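Putative enzyme related to aldose 1-epimerase (Salmonella typhimurium, PDB 2HTA) probably interconverts the alpha and beta anomers of glucose 6-phosphate and related hexose 6-phosphates, acting as a monomeric mutarotase of the aldose 1-epimerase type. Local coordinates at residues C232-D237 and T243-H248; W65-V68 and E72-W75; V190-L195 and V279-V284; D223-N228 and Y285-Q290. All coordinates share one frame; numbering follows the deposited sequence.

How the contacts relate
The contacts follow the layered beta-sheets of this protein. Contact 2 comes first along the chain and lies at the end of the strand 61-67. Its centre is about 27 Å from that of contact 4, on the opposite side of the chain's centre. Contact 1 is a hairpin within the nine-stranded sheet, and Ile244 packs on Val73 of contact 2. Contact 3 joins that sheet to the strand 278-286, its centre only about 7 Å from that of contact 1. The same strand runs on into contact 4. The segments of contacts 3 and 4 alternate along the chain. Contact 3 includes Glu282, an inferred active-site residue, and contact 4 includes Asp223, a likely substrate-binding residue.

Contact 1: C232-D237 and T243-H248; sequences CSVIHD and TIDVVH
His248 NE2 donates a hydrogen bond of 2.8 Å to Ser233 OG. The two residues lie on neighbouring arms of a beta hairpin, strands 232-237 and 242-249 of the nine-stranded sheet. The hydroxyl lies almost in the plane of the imidazole. His248 CG stands anti to its carbonyl carbon (chi1 -47°), which brings the ring back over the hairpin toward Ser233. ND1 of the ring is bonded to Thr283 OG1 on the strand 278-286, so both ring nitrogens are used and the rotation of the ring is fixed.

The backbones are antiparallel. Ser233 pairs with Val246 and Ile235 with Ile244 as hydrogen-bonded pairs. The Ile235 N to Ile244 O bond is 2.8 Å long and nearly straight, at 177°. On the face of Ser233 and Ile235 the side chains are buried. Ile235 CD1 reaches diagonally to Val246 CG2 at 4.0 Å, and both residues also pack on Val281.

The other face is partly exposed. Cys232 SG rests on Asp245 CB at 3.8 Å. The Asp245 carboxylate runs alongside Val234, with OD1 3.6 Å from Val234 CG2. At the turn end the His236 ring bonds through NE2 to Ser193 OG, while its ND1 lies 3.9 Å from Thr243 CG2.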
loop_
_atom_site.group_PDB
_atom_site.type_symbol
_atom_site.label_atom_id
_atom_site.label_comp_id
_atom_site.label_asym_id
_atom_site.label_seq_id
_atom_site.Cartn_x
_atom_site.Cartn_y
_atom_site.Cartn_z
ATOM N N CYS A 232 8.157 5.294 13.487
ATOM C CA CYS A 232 8.963 4.921 12.332
ATOM C C CYS A 232 9.368 3.440 12.395
ATOM O O CYS A 232 10.094 3.025 13.312
ATOM C CB CYS A 232 10.210 5.826 12.318
ATOM S SG CYS A 232 11.159 5.528 10.779
ATOM N N SER A 233 8.896 2.642 11.445
ATOM C CA SER A 233 9.428 1.309 11.265
ATOM C C SER A 233 10.651 1.398 10.366
ATOM O O SER A 233 10.651 2.168 9.409
ATOM C CB SER A 233 8.401 0.383 10.558
ATOM O OG SER A 233 7.104 0.393 11.187
ATOM N N VAL A 234 11.684 0.598 10.619
ATOM C CA VAL A 234 12.835 0.662 9.727
ATOM C C VAL A 234 13.079 -0.720 9.145
ATOM O O VAL A 234 13.258 -1.695 9.911
ATOM C CB VAL A 234 14.103 1.135 10.459
ATOM C CG1 VAL A 234 15.321 1.151 9.479
ATOM C CG2 VAL A 234 13.877 2.489 11.148
ATOM N N ILE A 235 13.065 -0.809 7.814
ATOM C CA ILE A 235 13.350 -2.081 7.098
ATOM C C ILE A 235 14.863 -2.050 6.771
ATOM O O ILE A 235 15.332 -1.099 6.118
ATOM C CB ILE A 235 12.584 -2.221 5.760
ATOM C CG1 ILE A 235 11.067 -2.039 6.037
ATOM C CG2 ILE A 235 12.975 -3.564 4.994
ATOM C CD1 ILE A 235 10.197 -1.939 4.786
ATOM N N HIS A 236 15.593 -3.043 7.250
ATOM C CA HIS A 236 17.055 -3.085 7.020
ATOM C C HIS A 236 17.301 -4.109 5.939
ATOM O O HIS A 236 16.976 -5.278 6.138
ATOM C CB HIS A 236 17.740 -3.539 8.305
ATOM C CG HIS A 236 17.407 -2.684 9.485
ATOM N ND1 HIS A 236 18.232 -1.684 9.923
ATOM C CD2 HIS A 236 16.344 -2.697 10.327
ATOM C CE1 HIS A 236 17.693 -1.092 10.980
ATOM N NE2 HIS A 236 16.535 -1.691 11.242
ATOM N N ASP A 237 17.940 -3.682 4.832
ATOM C CA ASP A 237 18.164 -4.541 3.686
ATOM C C ASP A 237 19.643 -4.584 3.314
ATOM O O ASP A 237 20.134 -3.671 2.674
ATOM C CB ASP A 237 17.378 -4.023 2.476
ATOM C CG ASP A 237 17.421 -4.988 1.288
ATOM O OD1 ASP A 237 18.299 -5.897 1.172
ATOM O OD2 ASP A 237 16.562 -4.820 0.436
ATOM N N THR A 243 18.267 1.199 3.940
ATOM C CA THR A 243 17.084 1.021 4.830
ATOM C C THR A 243 15.899 1.779 4.219
ATOM O O THR A 243 16.072 2.776 3.479
ATOM C CB THR A 243 17.318 1.585 6.256
ATOM O OG1 THR A 243 17.704 2.931 6.127
ATOM C CG2 THR A 243 18.418 0.859 6.989
ATOM N N ILE A 244 14.704 1.270 4.459
ATOM C CA ILE A 244 13.514 2.007 4.124
ATOM C C ILE A 244 12.810 2.373 5.443
ATOM O O ILE A 244 12.562 1.499 6.306
ATOM C CB ILE A 244 12.580 1.193 3.194
ATOM C CG1 ILE A 244 13.270 0.879 1.820
ATOM C CG2 ILE A 244 11.281 1.933 2.989
ATOM C CD1 ILE A 244 12.600 -0.376 1.074
ATOM N N ASP A 245 12.550 3.657 5.611
ATOM C CA ASP A 245 11.832 4.152 6.787
ATOM C C ASP A 245 10.371 4.223 6.410
ATOM O O ASP A 245 10.033 4.824 5.399
ATOM C CB ASP A 245 12.328 5.541 7.135
ATOM C CG ASP A 245 13.756 5.523 7.588
ATOM O OD1 ASP A 245 14.256 4.480 8.130
ATOM O OD2 ASP A 245 14.404 6.555 7.383
ATOM N N VAL A 246 9.502 3.626 7.226
ATOM C CA VAL A 246 8.049 3.677 6.983
ATOM C C VAL A 246 7.427 4.352 8.198
ATOM O O VAL A 246 7.446 3.782 9.291
ATOM C CB VAL A 246 7.475 2.235 6.788
ATOM C CG1 VAL A 246 6.045 2.298 6.317
ATOM C CG2 VAL A 246 8.287 1.438 5.801
ATOM N N VAL A 247 6.952 5.589 8.021
ATOM C CA VAL A 247 6.467 6.386 9.105
ATOM C C VAL A 247 4.938 6.371 9.104
ATOM O O VAL A 247 4.303 6.606 8.073
ATOM C CB VAL A 247 6.958 7.800 9.023
ATOM C CG1 VAL A 247 6.501 8.605 10.207
ATOM C CG2 VAL A 247 8.507 7.829 8.956
ATOM N N HIS A 248 4.371 6.128 10.274
ATOM C CA HIS A 248 2.948 5.923 10.434
ATOM C C HIS A 248 2.350 7.083 11.198
ATOM O O HIS A 248 2.922 7.553 12.229
ATOM C CB HIS A 248 2.667 4.601 11.182
ATOM C CG HIS A 248 3.444 3.425 10.661
ATOM N ND1 HIS A 248 3.065 2.716 9.538
ATOM C CD2 HIS A 248 4.627 2.897 11.063
ATOM C CE1 HIS A 248 3.957 1.764 9.298
ATOM N NE2 HIS A 248 4.906 1.841 10.221
#

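Contact 2: W65-V68 and E72-W75; sequences WKPV and EVLW
Trp65 and Val73 lie side by side and point the same way, and part of this contact runs along the indole. Trp65 CB comes first and meets Leu74 CD1 at 4.0 Å. CG is anti to the backbone N (chi1 169°), and the six-membered ring passes beside Val73. Trp65 CE3 is 3.5 Å from Val73 CB. Further out, Trp65 CZ3 is 3.6 Å from Val73 CG1 and also touches CG2. On the pyrrole side NE1 turns away from this contact and bonds to Gly159 O. Pro67 CD covers one face of the indole near its rim. Pro67 CD also touches Val73 CG2 at 3.8 Å, so this one carbon meets both side chains.

One backbone hydrogen bond ties the two segments. Val73 N donates to Trp65 O, 2.9 Å away, nearly along the C=O axis. A water lies beside this bond and accepts from Trp65 N at 2.9 Å. It is also close to Glu72 OE1, at 2.8 Å, and to Leu74 O.

Lys66 crosses Glu72 at about a right angle. Its methylene groups CB and CD lie against the carboxylate. The charged ends do not meet, as Lys66 NZ is 5.2 Å from Glu72 OE2 and bonds instead to Glu70 O.

The strand 61-67 is an outermost strand of the five-stranded antiparallel sheet. After it the chain turns and folds back, and 72-75 packs between this sheet and the strands 298-308 and 172-183. Val73 and Trp65 touch Ile304 of the former, Leu74 rests on Phe182 of the latter, and Glu72 touches the helix 14-22.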
loop_
_atom_site.group_PDB
_atom_site.type_symbol
_atom_site.label_atom_id
_atom_site.label_comp_id
_atom_site.label_asym_id
_atom_site.label_seq_id
_atom_site.Cartn_x
_atom_site.Cartn_y
_atom_site.Cartn_z
ATOM N N TRP A 65 7.256 3.249 -7.046
ATOM C CA TRP A 65 7.849 4.523 -6.699
ATOM C C TRP A 65 9.360 4.261 -6.692
ATOM O O TRP A 65 9.851 3.381 -5.980
ATOM C CB TRP A 65 7.346 5.036 -5.312
ATOM C CG TRP A 65 8.148 6.215 -4.811
ATOM C CD1 TRP A 65 8.379 7.413 -5.490
ATOM C CD2 TRP A 65 8.913 6.290 -3.595
ATOM N NE1 TRP A 65 9.154 8.240 -4.707
ATOM C CE2 TRP A 65 9.552 7.552 -3.580
ATOM C CE3 TRP A 65 9.112 5.403 -2.507
ATOM C CZ2 TRP A 65 10.398 7.975 -2.522
ATOM C CZ3 TRP A 65 9.931 5.822 -1.436
ATOM C CH2 TRP A 65 10.590 7.094 -1.470
ATOM N N LYS A 66 10.089 5.085 -7.454
ATOM C CA LYS A 66 11.515 4.979 -7.526
ATOM C C LYS A 66 12.074 6.395 -7.590
ATOM O O LYS A 66 11.978 7.044 -8.637
ATOM C CB LYS A 66 11.902 4.215 -8.771
ATOM C CG LYS A 66 13.410 3.968 -8.925
ATOM C CD LYS A 66 13.575 3.024 -10.124
ATOM C CE LYS A 66 14.713 3.445 -10.975
ATOM N NZ LYS A 66 16.000 3.103 -10.266
ATOM N N PRO A 67 12.615 6.891 -6.449
ATOM C CA PRO A 67 13.218 8.184 -6.492
ATOM C C PRO A 67 14.571 8.055 -7.196
ATOM O O PRO A 67 15.175 6.978 -7.212
ATOM C CB PRO A 67 13.381 8.561 -5.007
ATOM C CG PRO A 67 13.215 7.353 -4.244
ATOM C CD PRO A 67 12.715 6.264 -5.110
ATOM N N VAL A 68 15.009 9.143 -7.796
ATOM C CA VAL A 68 16.240 9.148 -8.540
ATOM C C VAL A 68 17.406 8.716 -7.655
ATOM O O VAL A 68 17.499 9.103 -6.479
ATOM C CB VAL A 68 16.488 10.543 -9.245
ATOM C CG1 VAL A 68 16.722 11.657 -8.261
ATOM C CG2 VAL A 68 17.584 10.453 -10.224
ATOM N N GLU A 72 13.906 0.563 -7.294
ATOM C CA GLU A 72 12.473 0.593 -6.986
ATOM C C GLU A 72 12.258 0.344 -5.483
ATOM O O GLU A 72 12.818 -0.585 -4.884
ATOM C CB GLU A 72 11.746 -0.527 -7.760
ATOM C CG GLU A 72 11.815 -0.389 -9.322
ATOM C CD GLU A 72 10.985 0.769 -9.910
ATOM O OE1 GLU A 72 10.053 1.325 -9.234
ATOM O OE2 GLU A 72 11.259 1.150 -11.092
ATOM N N VAL A 73 11.385 1.133 -4.902
ATOM C CA VAL A 73 11.104 1.006 -3.472
ATOM C C VAL A 73 9.923 0.074 -3.204
ATOM O O VAL A 73 9.916 -0.622 -2.199
ATOM C CB VAL A 73 10.825 2.367 -2.872
ATOM C CG1 VAL A 73 10.469 2.247 -1.358
ATOM C CG2 VAL A 73 12.081 3.215 -3.007
ATOM N N LEU A 74 8.894 0.148 -4.033
ATOM C CA LEU A 74 7.724 -0.711 -3.891
ATOM C C LEU A 74 7.805 -1.931 -4.776
ATOM O O LEU A 74 8.231 -1.857 -5.911
ATOM C CB LEU A 74 6.452 0.064 -4.275
ATOM C CG LEU A 74 6.155 1.306 -3.408
ATOM C CD1 LEU A 74 4.997 2.062 -4.012
ATOM C CD2 LEU A 74 5.865 0.864 -1.921
ATOM N N TRP A 75 7.316 -3.042 -4.273
ATOM C CA TRP A 75 7.300 -4.302 -5.026
ATOM C C TRP A 75 5.926 -4.389 -5.681
ATOM O O TRP A 75 4.898 -4.042 -5.061
ATOM C CB TRP A 75 7.484 -5.437 -4.046
ATOM C CG TRP A 75 7.510 -6.819 -4.650
ATOM C CD1 TRP A 75 8.637 -7.532 -5.089
ATOM C CD2 TRP A 75 6.392 -7.677 -4.862
ATOM N NE1 TRP A 75 8.254 -8.759 -5.547
ATOM C CE2 TRP A 75 6.892 -8.888 -5.436
ATOM C CE3 TRP A 75 5.012 -7.562 -4.611
ATOM C CZ2 TRP A 75 6.069 -9.938 -5.760
ATOM C CZ3 TRP A 75 4.188 -8.617 -4.942
ATOM C CH2 TRP A 75 4.714 -9.797 -5.498
HETATM O O HOH W 1 8.621 0.704 -6.910
#

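Contact 3: V190-L195 and V279-V284; sequences VKVSGL and VCVETV
Val192 and Val281 reach toward each other tip to tip. Val192 CG2 meets Val281 CG2 at 4.1 Å. In both residues CG1 is anti to the backbone N (chi1 180° and 173°), which leaves CG2 beside that N and facing across the gap. Val190 and Val279 form a second, looser pair two residues back along each segment. Both CB atoms point across, and Val190 CG1 is 4.3 Å from Val279 CG1.

No hydrogen bond links the segments, and the backbones stay well apart. The CA atoms of Val192 and Val281 are 8.6 Å from each other. This is face-to-face packing of two sheets in the beta-sandwich of the mutarotase fold. The strand 191-193 belongs to the nine-stranded sheet, and the strand 278-286 to the curved antiparallel sheet that also holds strands 172-183 and 253-258.

Alternation along the strand 278-286 divides its side chains. Val279 and Val281 face the layer between the two sheets, where Ile235 lies beside them. Cys280 and Glu282 point to the other side of the strand, also buried, and touch His179. Glu282 and His179 are the inferred active-site residues. Phe218 closes on Val192, and Val184 on Val190.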
loop_
_atom_site.group_PDB
_atom_site.type_symbol
_atom_site.label_atom_id
_atom_site.label_comp_id
_atom_site.label_asym_id
_atom_site.label_seq_id
_atom_site.Cartn_x
_atom_site.Cartn_y
_atom_site.Cartn_z
ATOM N N VAL A 190 16.119 -9.936 5.807
ATOM C CA VAL A 190 15.442 -8.685 6.174
ATOM C C VAL A 190 15.125 -8.699 7.659
ATOM O O VAL A 190 14.713 -9.708 8.188
ATOM C CB VAL A 190 14.148 -8.494 5.338
ATOM C CG1 VAL A 190 13.293 -7.367 5.933
ATOM C CG2 VAL A 190 14.531 -8.176 3.920
ATOM N N LYS A 191 15.385 -7.595 8.342
ATOM C CA LYS A 191 14.746 -7.360 9.619
ATOM C C LYS A 191 14.080 -5.988 9.634
ATOM O O LYS A 191 14.531 -5.010 8.950
ATOM C CB LYS A 191 15.709 -7.549 10.787
ATOM C CG LYS A 191 16.867 -6.581 10.742
ATOM C CD LYS A 191 18.062 -7.077 11.616
ATOM C CE LYS A 191 19.233 -6.081 11.460
ATOM N NZ LYS A 191 20.374 -6.226 12.474
ATOM N N VAL A 192 12.998 -5.901 10.404
ATOM C CA VAL A 192 12.296 -4.627 10.577
ATOM C C VAL A 192 12.359 -4.255 12.046
ATOM O O VAL A 192 12.022 -5.072 12.906
ATOM C CB VAL A 192 10.823 -4.728 10.089
ATOM C CG1 VAL A 192 10.087 -3.372 10.280
ATOM C CG2 VAL A 192 10.813 -5.152 8.603
ATOM N N SER A 193 12.798 -3.033 12.334
ATOM C CA SER A 193 12.885 -2.559 13.715
ATOM C C SER A 193 11.842 -1.475 13.926
ATOM O O SER A 193 11.176 -1.055 12.954
ATOM C CB SER A 193 14.310 -2.018 14.004
ATOM O OG SER A 193 14.625 -1.004 13.096
ATOM N N GLY A 194 11.737 -0.989 15.168
ATOM C CA GLY A 194 10.842 0.077 15.527
ATOM C C GLY A 194 9.432 -0.447 15.749
ATOM O O GLY A 194 8.492 0.325 15.845
ATOM N N LEU A 195 9.308 -1.753 15.891
ATOM C CA LEU A 195 7.965 -2.391 16.008
ATOM C C LEU A 195 7.406 -2.520 17.428
ATOM O O LEU A 195 6.297 -3.068 17.627
ATOM C CB LEU A 195 7.963 -3.753 15.307
ATOM C CG LEU A 195 8.133 -3.693 13.784
ATOM C CD1 LEU A 195 8.385 -5.106 13.218
ATOM C CD2 LEU A 195 6.994 -2.999 13.029
ATOM N N VAL A 279 8.625 -7.365 1.620
ATOM C CA VAL A 279 8.049 -7.475 2.955
ATOM C C VAL A 279 6.964 -6.403 3.001
ATOM O O VAL A 279 7.156 -5.302 2.456
ATOM C CB VAL A 279 9.095 -7.266 4.089
ATOM C CG1 VAL A 279 9.687 -5.828 4.102
ATOM C CG2 VAL A 279 8.553 -7.571 5.457
ATOM N N CYS A 280 5.833 -6.744 3.621
ATOM C CA CYS A 280 4.804 -5.736 3.865
ATOM C C CYS A 280 4.937 -5.113 5.213
ATOM O O CYS A 280 4.990 -5.826 6.226
ATOM C CB CYS A 280 3.382 -6.308 3.694
ATOM S SG CYS A 280 2.997 -6.674 1.991
ATOM N N VAL A 281 4.968 -3.771 5.234
ATOM C CA VAL A 281 4.949 -3.016 6.491
ATOM C C VAL A 281 3.818 -1.994 6.315
ATOM O O VAL A 281 3.939 -0.995 5.555
ATOM C CB VAL A 281 6.343 -2.319 6.831
ATOM C CG1 VAL A 281 6.233 -1.370 8.083
ATOM C CG2 VAL A 281 7.517 -3.357 6.957
ATOM N N GLU A 282 2.697 -2.273 6.992
ATOM C CA GLU A 282 1.413 -1.646 6.695
ATOM C C GLU A 282 1.048 -0.659 7.791
ATOM O O GLU A 282 1.233 -0.967 8.974
ATOM C CB GLU A 282 0.339 -2.748 6.652
ATOM C CG GLU A 282 0.760 -3.907 5.748
ATOM C CD GLU A 282 -0.251 -5.040 5.764
ATOM O OE1 GLU A 282 -1.422 -4.803 6.083
ATOM O OE2 GLU A 282 0.136 -6.162 5.395
ATOM N N THR A 283 0.500 0.482 7.410
ATOM C CA THR A 283 -0.072 1.449 8.383
ATOM C C THR A 283 -1.512 1.078 8.582
ATOM O O THR A 283 -2.292 1.044 7.614
ATOM C CB THR A 283 -0.019 2.886 7.857
ATOM O OG1 THR A 283 1.339 3.209 7.525
ATOM C CG2 THR A 283 -0.481 3.841 8.927
ATOM N N VAL A 284 -1.894 0.835 9.827
ATOM C CA VAL A 284 -3.161 0.107 10.076
ATOM C C VAL A 284 -4.003 0.743 11.169
ATOM O O VAL A 284 -3.474 1.241 12.148
ATOM C CB VAL A 284 -2.862 -1.397 10.399
ATOM C CG1 VAL A 284 -4.139 -2.190 10.832
ATOM C CG2 VAL A 284 -2.182 -2.123 9.190
#

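Contact 4: D223-N228 and Y285-Q290; sequences DRVYLN and YATAPQ
The end of the strand 222-226 faces the corner where the strand 278-286 turns into the strand 289-292. The strands 222-226 and 278-286 belong to one curved antiparallel sheet. The strand 253-258 lies between them and pairs with both, so they are next-but-one neighbours. Val225 and Leu227, at and just past the end of strand 222-226, meet Thr287 at the corner after strand 278-286.

The contact is small and apolar, and it centres on one methyl group. Thr287 CG2 is 3.7 Å from Leu227 CD2, and these two side chains meet at a slant. Thr287 CG2 also lies 4.3 Å from Val225 CG1, so one methyl touches two residues of the 223-228 segment. Thr287 OG1 stands between the backbone N and the carbonyl carbon (chi1 55°), which leaves CG2 as the group that reaches across. Leu227 does not point straight at the corner; with CD1 anti to CA (chi2 -179°), it is the other branch, CD2, that meets the threonine.

Thr287 OG1 bonds to Asn253 ND2, while OD1 of that asparagine accepts from Ala286 N. Asn253 thus holds both residues at the corner by one amide, which probably limits the rotation of the Thr287 side chain. Val225 packs on Asn253 and Val255 of the middle strand. Leu227 rests on Arg198 and Ile200.

Asp223, near the start of strand 222-226, probably binds substrate, by similarity to relatives. The contact packs the end of that strand against the corner after the Glu282 strand, in the curved antiparallel sheet of the galactose mutarotase-like fold.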
loop_
_atom_site.group_PDB
_atom_site.type_symbol
_atom_site.label_atom_id
_atom_site.label_comp_id
_atom_site.label_asym_id
_atom_site.label_seq_id
_atom_site.Cartn_x
_atom_site.Cartn_y
_atom_site.Cartn_z
ATOM N N ASP A 223 2.852 -12.989 10.048
ATOM C CA ASP A 223 1.656 -12.165 9.880
ATOM C C ASP A 223 1.291 -11.647 11.252
ATOM O O ASP A 223 0.676 -12.350 12.044
ATOM C CB ASP A 223 0.496 -12.970 9.249
ATOM C CG ASP A 223 -0.666 -12.072 8.812
ATOM O OD1 ASP A 223 -0.598 -10.823 9.063
ATOM O OD2 ASP A 223 -1.640 -12.591 8.198
ATOM N N ARG A 224 1.752 -10.443 11.564
ATOM C CA ARG A 224 1.718 -9.912 12.915
ATOM C C ARG A 224 1.147 -8.508 12.931
ATOM O O ARG A 224 1.481 -7.658 12.059
ATOM C CB ARG A 224 3.126 -9.919 13.529
ATOM C CG ARG A 224 3.507 -11.386 13.922
ATOM C CD ARG A 224 4.963 -11.571 14.138
ATOM N NE ARG A 224 5.108 -12.980 14.532
ATOM C CZ ARG A 224 6.015 -13.415 15.381
ATOM N NH1 ARG A 224 6.903 -12.560 15.886
ATOM N NH2 ARG A 224 6.032 -14.704 15.716
ATOM N N VAL A 225 0.263 -8.266 13.905
ATOM C CA VAL A 225 -0.288 -6.951 14.164
ATOM C C VAL A 225 0.407 -6.363 15.379
ATOM O O VAL A 225 0.247 -6.850 16.509
ATOM C CB VAL A 225 -1.825 -6.999 14.471
ATOM C CG1 VAL A 225 -2.358 -5.554 14.614
ATOM C CG2 VAL A 225 -2.580 -7.837 13.391
ATOM N N TYR A 226 1.248 -5.360 15.186
ATOM C CA TYR A 226 1.915 -4.726 16.321
ATOM C C TYR A 226 0.982 -3.710 16.998
ATOM O O TYR A 226 0.380 -2.873 16.342
ATOM C CB TYR A 226 3.268 -4.103 15.839
ATOM C CG TYR A 226 4.104 -5.225 15.229
ATOM C CD1 TYR A 226 4.011 -5.531 13.883
ATOM C CD2 TYR A 226 4.895 -6.063 16.051
ATOM C CE1 TYR A 226 4.745 -6.592 13.342
ATOM C CE2 TYR A 226 5.598 -7.107 15.527
ATOM C CZ TYR A 226 5.507 -7.376 14.167
ATOM O OH TYR A 226 6.219 -8.417 13.626
ATOM N N LEU A 227 0.876 -3.805 18.323
ATOM C CA LEU A 227 -0.083 -3.015 19.117
ATOM C C LEU A 227 0.536 -1.726 19.647
ATOM O O LEU A 227 -0.177 -0.810 20.042
ATOM C CB LEU A 227 -0.552 -3.890 20.293
ATOM C CG LEU A 227 -1.250 -5.194 19.865
ATOM C CD1 LEU A 227 -1.685 -5.926 21.144
ATOM C CD2 LEU A 227 -2.421 -4.861 18.991
ATOM N N ASN A 228 1.875 -1.639 19.647
ATOM C CA ASN A 228 2.541 -0.517 20.266
ATOM C C ASN A 228 3.845 -0.158 19.502
ATOM O O ASN A 228 4.890 0.061 20.113
ATOM C CB ASN A 228 2.863 -0.850 21.709
ATOM C CG ASN A 228 3.264 0.360 22.530
ATOM O OD1 ASN A 228 2.722 1.477 22.384
ATOM N ND2 ASN A 228 4.233 0.143 23.421
ATOM N N TYR A 285 -5.332 0.711 11.017
ATOM C CA TYR A 285 -6.208 1.132 12.099
ATOM C C TYR A 285 -7.202 -0.028 12.227
ATOM O O TYR A 285 -8.176 -0.045 11.523
ATOM C CB TYR A 285 -6.906 2.425 11.740
ATOM C CG TYR A 285 -7.362 3.173 12.990
ATOM C CD1 TYR A 285 -6.762 4.384 13.370
ATOM C CD2 TYR A 285 -8.329 2.617 13.840
ATOM C CE1 TYR A 285 -7.139 5.096 14.560
ATOM C CE2 TYR A 285 -8.735 3.328 15.044
ATOM C CZ TYR A 285 -8.157 4.558 15.374
ATOM O OH TYR A 285 -8.556 5.258 16.515
ATOM N N ALA A 286 -6.852 -1.046 13.020
ATOM C CA ALA A 286 -7.656 -2.318 13.028
ATOM C C ALA A 286 -8.185 -2.711 14.454
ATOM O O ALA A 286 -9.301 -3.254 14.587
ATOM C CB ALA A 286 -6.896 -3.471 12.431
ATOM N N THR A 287 -7.385 -2.520 15.487
ATOM C CA THR A 287 -7.748 -3.065 16.799
ATOM C C THR A 287 -8.875 -2.271 17.523
ATOM O O THR A 287 -9.368 -2.706 18.588
ATOM C CB THR A 287 -6.506 -3.243 17.725
ATOM O OG1 THR A 287 -5.835 -1.995 17.825
ATOM C CG2 THR A 287 -5.511 -4.183 17.164
ATOM N N ALA A 288 -9.267 -1.132 16.968
ATOM C CA ALA A 288 -10.463 -0.423 17.380
ATOM C C ALA A 288 -10.937 0.270 16.108
ATOM O O ALA A 288 -10.154 0.441 15.190
ATOM C CB ALA A 288 -10.133 0.636 18.472
ATOM N N PRO A 289 -12.207 0.684 16.055
ATOM C CA PRO A 289 -12.664 1.396 14.866
ATOM C C PRO A 289 -12.397 2.892 14.912
ATOM O O PRO A 289 -12.365 3.500 15.973
ATOM C CB PRO A 289 -14.174 1.122 14.887
ATOM C CG PRO A 289 -14.494 1.184 16.308
ATOM C CD PRO A 289 -13.324 0.503 17.011
ATOM N N GLN A 290 -12.205 3.458 13.739
ATOM C CA GLN A 290 -11.910 4.854 13.563
ATOM C C GLN A 290 -13.179 5.618 13.274
ATOM O O GLN A 290 -14.013 5.173 12.510
ATOM C CB GLN A 290 -10.925 4.995 12.407
ATOM C CG GLN A 290 -10.062 6.198 12.478
ATOM C CD GLN A 290 -9.080 6.264 11.324
ATOM O OE1 GLN A 290 -9.174 5.501 10.341
ATOM N NE2 GLN A 290 -8.087 7.172 11.462
#